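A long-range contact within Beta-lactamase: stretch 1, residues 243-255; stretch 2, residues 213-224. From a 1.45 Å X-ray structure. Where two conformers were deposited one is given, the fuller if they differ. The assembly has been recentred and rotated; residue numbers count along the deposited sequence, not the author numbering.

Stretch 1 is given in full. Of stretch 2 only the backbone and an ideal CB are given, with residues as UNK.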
# COMPACT_ATOMS: atom_id res chain seq x y z
N ASN A 243 12.04 -17.26 -5.42
CA ASN A 243 13.01 -17.13 -4.31
C ASN A 243 12.55 -16.07 -3.31
O ASN A 243 12.95 -14.91 -3.39
CB ASN A 243 14.40 -16.79 -4.84
CG ASN A 243 15.39 -16.63 -3.67
OD1 ASN A 243 15.25 -17.26 -2.62
ND2 ASN A 243 16.34 -15.74 -3.84
N PRO A 244 11.70 -16.47 -2.35
CA PRO A 244 11.15 -15.51 -1.39
C PRO A 244 12.27 -14.75 -0.68
O PRO A 244 12.08 -13.59 -0.31
CB PRO A 244 10.36 -16.38 -0.42
CG PRO A 244 9.94 -17.57 -1.29
CD PRO A 244 11.09 -17.80 -2.23
N ALA A 245 13.39 -15.43 -0.39
CA ALA A 245 14.51 -14.80 0.35
C ALA A 245 15.04 -13.54 -0.33
O ALA A 245 15.73 -12.74 0.34
CB ALA A 245 15.62 -15.79 0.54
N ALA A 246 14.74 -13.33 -1.60
CA ALA A 246 15.10 -12.07 -2.29
C ALA A 246 14.52 -10.88 -1.51
O ALA A 246 15.13 -9.78 -1.58
CB ALA A 246 14.60 -12.05 -3.68
N PHE A 247 13.45 -11.10 -0.72
CA PHE A 247 12.77 -10.00 0.02
C PHE A 247 13.05 -10.06 1.52
O PHE A 247 12.43 -9.35 2.31
CB PHE A 247 11.28 -9.96 -0.33
CG PHE A 247 11.07 -9.64 -1.78
CD1 PHE A 247 11.22 -8.36 -2.24
CD2 PHE A 247 10.80 -10.65 -2.69
CE1 PHE A 247 11.10 -8.07 -3.60
CE2 PHE A 247 10.66 -10.36 -4.04
CZ PHE A 247 10.81 -9.07 -4.48
N SER A 248 14.00 -10.90 1.93
CA SER A 248 14.54 -10.90 3.30
C SER A 248 15.59 -9.79 3.36
O SER A 248 16.64 -9.91 2.65
CB SER A 248 15.12 -12.25 3.65
OG SER A 248 15.69 -12.23 4.96
N ASP A 249 15.34 -8.73 4.12
CA ASP A 249 16.22 -7.54 4.10
C ASP A 249 15.93 -6.68 5.31
O ASP A 249 15.48 -5.51 5.14
CB ASP A 249 16.05 -6.74 2.80
CG ASP A 249 16.88 -5.48 2.76
OD1 ASP A 249 17.95 -5.48 3.39
OD2 ASP A 249 16.43 -4.49 2.12
N ARG A 250 16.21 -7.20 6.51
CA ARG A 250 15.99 -6.40 7.73
C ARG A 250 16.86 -5.14 7.71
O ARG A 250 16.41 -4.08 8.12
CB ARG A 250 16.25 -7.21 8.99
CG ARG A 250 15.94 -6.45 10.25
CD ARG A 250 14.48 -6.17 10.48
NE ARG A 250 14.30 -5.03 11.35
CZ ARG A 250 13.21 -4.77 12.05
NH1 ARG A 250 12.24 -5.66 12.09
NH2 ARG A 250 13.15 -3.66 12.76
N ALA A 251 18.12 -5.25 7.29
CA ALA A 251 19.04 -4.11 7.26
C ALA A 251 18.44 -2.96 6.44
O ALA A 251 18.52 -1.82 6.88
CB ALA A 251 20.37 -4.55 6.70
N GLY A 252 17.87 -3.25 5.27
CA GLY A 252 17.34 -2.21 4.37
C GLY A 252 16.11 -1.56 5.00
O GLY A 252 15.93 -0.34 4.85
N TYR A 253 15.32 -2.33 5.72
CA TYR A 253 14.12 -1.81 6.42
C TYR A 253 14.56 -0.86 7.53
O TYR A 253 14.10 0.29 7.63
CB TYR A 253 13.35 -2.99 7.00
CG TYR A 253 12.12 -2.62 7.77
CD1 TYR A 253 10.97 -2.26 7.09
CD2 TYR A 253 12.08 -2.67 9.15
CE1 TYR A 253 9.80 -1.97 7.77
CE2 TYR A 253 10.92 -2.38 9.85
CZ TYR A 253 9.76 -2.07 9.14
OH TYR A 253 8.59 -1.80 9.78
N ASP A 254 15.49 -1.30 8.38
CA ASP A 254 16.02 -0.42 9.44
C ASP A 254 16.65 0.83 8.83
O ASP A 254 16.47 1.92 9.41
CB ASP A 254 17.00 -1.22 10.30
CG ASP A 254 16.25 -2.15 11.24
OD1 ASP A 254 15.21 -1.68 11.79
OD2 ASP A 254 16.75 -3.27 11.51
N ASP A 255 17.39 0.71 7.74
CA ASP A 255 18.07 1.86 7.11
C ASP A 255 17.03 2.87 6.61
O ASP A 255 17.23 4.07 6.85
CB ASP A 255 19.00 1.39 5.99
CG ASP A 255 20.26 0.72 6.53
OD1 ASP A 255 20.46 0.70 7.78
OD2 ASP A 255 20.98 0.16 5.72
N UNK A 213 6.85 2.55 16.05
CA UNK A 213 5.97 1.39 15.91
C UNK A 213 6.49 0.47 14.79
O UNK A 213 6.58 -0.75 14.96
CB UNK A 213 4.54 1.84 15.62
N UNK A 214 6.89 1.05 13.66
CA UNK A 214 7.38 0.25 12.53
C UNK A 214 8.73 -0.39 12.87
O UNK A 214 8.96 -1.51 12.42
CB UNK A 214 7.51 1.12 11.27
N UNK A 215 9.57 0.27 13.66
CA UNK A 215 10.87 -0.34 14.02
C UNK A 215 10.61 -1.61 14.84
O UNK A 215 11.42 -2.58 14.80
CB UNK A 215 11.74 0.64 14.81
N UNK A 216 9.54 -1.62 15.62
CA UNK A 216 9.25 -2.70 16.57
C UNK A 216 8.65 -3.95 15.90
O UNK A 216 8.57 -4.99 16.57
CB UNK A 216 8.29 -2.19 17.65
N UNK A 217 8.25 -3.87 14.64
CA UNK A 217 7.61 -5.01 13.96
C UNK A 217 8.62 -6.11 13.68
O UNK A 217 9.79 -5.82 13.49
CB UNK A 217 6.95 -4.56 12.65
N UNK A 218 8.15 -7.34 13.69
CA UNK A 218 8.94 -8.56 13.42
C UNK A 218 8.33 -9.28 12.22
O UNK A 218 7.09 -9.49 12.25
CB UNK A 218 8.98 -9.48 14.64
N UNK A 219 9.12 -9.61 11.21
CA UNK A 219 8.63 -10.26 9.98
C UNK A 219 9.81 -10.92 9.26
O UNK A 219 10.99 -10.64 9.61
CB UNK A 219 7.94 -9.25 9.06
N UNK A 220 9.52 -11.75 8.27
CA UNK A 220 10.56 -12.39 7.45
C UNK A 220 10.85 -11.57 6.20
O UNK A 220 12.03 -11.42 5.83
CB UNK A 220 10.14 -13.81 7.06
N UNK A 221 9.78 -11.20 5.49
CA UNK A 221 9.91 -10.56 4.16
C UNK A 221 9.19 -9.20 4.22
O UNK A 221 8.20 -9.12 4.91
CB UNK A 221 9.33 -11.44 3.05
N UNK A 222 9.66 -8.23 3.46
CA UNK A 222 8.92 -6.94 3.37
C UNK A 222 8.89 -6.40 1.96
O UNK A 222 9.87 -6.53 1.26
CB UNK A 222 9.55 -5.89 4.29
N UNK A 223 7.81 -5.67 1.68
CA UNK A 223 7.68 -4.90 0.42
C UNK A 223 6.95 -3.62 0.81
O UNK A 223 6.52 -3.47 1.93
CB UNK A 223 6.93 -5.67 -0.67
N UNK A 224 6.90 -2.70 -0.12
CA UNK A 224 6.32 -1.36 0.14
C UNK A 224 5.65 -0.86 -1.14
O UNK A 224 5.75 -1.48 -2.18
CB UNK A 224 7.39 -0.37 0.61

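Position 213 is helical and its CA-to-CB bond points away, with nothing of stretch 1 within reach, so the contact sets no preference; it is Ala213.

At 214 the bond points sideways, and the ideal CB lies 3.5 Å from Tyr253 OH. The backbone does the polar work, since Tyr253 OH donates to the carbonyl O of 214 at 2.7 Å. An apolar side chain that does not block this bond would suit; the residue is Met214, whose CB packs 4.5 Å from Tyr253 CZ.

Position 215 points away, yet its ideal CB is 5.1 Å from Asp254 OD1. A long, flexible cation could double back to that carboxylate, so lysine or arginine fits. Lys215 does so, its NZ forming a salt bridge with Asp254 OD1 at 3.0 Å. Asp254 OD1 also accepts from Arg250 NH2 at 3.0 Å, and NH2 donates to Lys215 O at 2.9 Å.

Position 216 points away, and Ala216 makes no contact.

At 217 the ideal CB sits 4.3 Å from Tyr253 OH, favouring a modest apolar group. It is Leu217, whose O accepts from Arg250 NH1 at 2.8 Å.

Position 218 points away; it is Lys218.

At 219 the ideal CB has no neighbour in stretch 1 within 5.5 Å, but the Tyr253 ring offers a face farther out. Only a long side chain could use it, an aromatic or perhaps methionine. Phe219, with chi1 p, presents its edge to the face of the Tyr253 ring, the two ring centroids 4.8 Å apart and planes at 77°. Water 1 links Phe219 N to Arg250 NH1.

Position 220 points away, leaving the side chain free; its carbonyl serves instead. It is Asp220, whose O takes hydrogen bonds from waters 2 and 3, the first bridging to Asp249 N.

At 221, a strand position, the ideal CB lies 3.8 Å from Phe247 O, near Pro244 and Ser248. A branched aliphatic suits. Leu221 places CD1 3.9 Å from Pro244 CB.

Position 222 donates its backbone N to Phe247 O at 3.2 Å. Its ideal CB is 4.8 Å from Tyr253 CD1, and the carbonyl of Asp249, though it already takes the helix NH of Tyr253, can accept a further donor from a large side chain. Trp222 supplies NE1 to Asp249 O at 2.9 Å, while Tyr253 CB packs over its five-membered ring, 3.9 Å from the centroid.

At 223 the ideal CB is 5.3 Å from Phe247 CD1, so leucine or methionine could reach that ring. Leu223 CD2 lies over one face, 4.2 Å from the centroid of the Phe247 ring.

Position 224 is out of reach; it is Ala224.

Stretch 2 (213-224) AMKALKFDLWLA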
# COMPACT_ATOMS: atom_id res chain seq x y z
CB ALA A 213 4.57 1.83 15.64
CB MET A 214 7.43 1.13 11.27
CG MET A 214 6.03 1.51 10.84
SD MET A 214 6.04 2.34 9.22
CE MET A 214 6.30 0.90 8.17
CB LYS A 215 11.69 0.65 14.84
CG LYS A 215 13.18 0.35 14.80
CD LYS A 215 13.72 0.74 13.42
CE LYS A 215 15.03 1.48 13.48
NZ LYS A 215 16.16 0.54 13.59
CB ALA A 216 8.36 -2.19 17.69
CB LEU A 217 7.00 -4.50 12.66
CG LEU A 217 5.83 -3.55 12.83
CD1 LEU A 217 5.35 -3.14 11.45
CD2 LEU A 217 4.72 -4.19 13.64
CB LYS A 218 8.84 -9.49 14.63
CG LYS A 218 9.72 -9.12 15.81
CD LYS A 218 9.57 -10.06 16.96
CE LYS A 218 9.44 -11.50 16.51
NZ LYS A 218 9.82 -12.44 17.59
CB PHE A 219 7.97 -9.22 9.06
CG PHE A 219 8.82 -8.01 8.87
CD1 PHE A 219 8.74 -6.92 9.73
CD2 PHE A 219 9.76 -7.99 7.86
CE1 PHE A 219 9.61 -5.85 9.57
CE2 PHE A 219 10.63 -6.94 7.72
CZ PHE A 219 10.55 -5.87 8.57
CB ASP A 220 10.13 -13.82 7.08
CG ASP A 220 9.94 -14.71 8.30
OD1 ASP A 220 10.87 -14.73 9.13
OD2 ASP A 220 8.84 -15.30 8.46
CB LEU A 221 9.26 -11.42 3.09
CG LEU A 221 9.63 -12.90 3.05
CD1 LEU A 221 8.92 -13.55 1.88
CD2 LEU A 221 11.14 -13.07 2.95
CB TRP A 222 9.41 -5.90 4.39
CG TRP A 222 10.75 -5.27 4.11
CD1 TRP A 222 11.99 -5.82 4.28
CD2 TRP A 222 10.97 -3.92 3.67
NE1 TRP A 222 12.96 -4.92 3.92
CE2 TRP A 222 12.36 -3.73 3.57
CE3 TRP A 222 10.12 -2.85 3.36
CZ2 TRP A 222 12.93 -2.52 3.16
CZ3 TRP A 222 10.68 -1.65 3.01
CH2 TRP A 222 12.07 -1.50 2.88
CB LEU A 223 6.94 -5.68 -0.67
CG LEU A 223 7.63 -6.98 -1.15
CD1 LEU A 223 7.20 -8.14 -0.29
CD2 LEU A 223 7.32 -7.26 -2.59
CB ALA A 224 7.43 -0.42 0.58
O HOH W 1 11.95 -8.44 11.40
O HOH W 2 13.06 -8.81 5.87
O HOH W 3 13.98 -12.82 6.86
O HOH W 4 12.51 -6.80 0.95
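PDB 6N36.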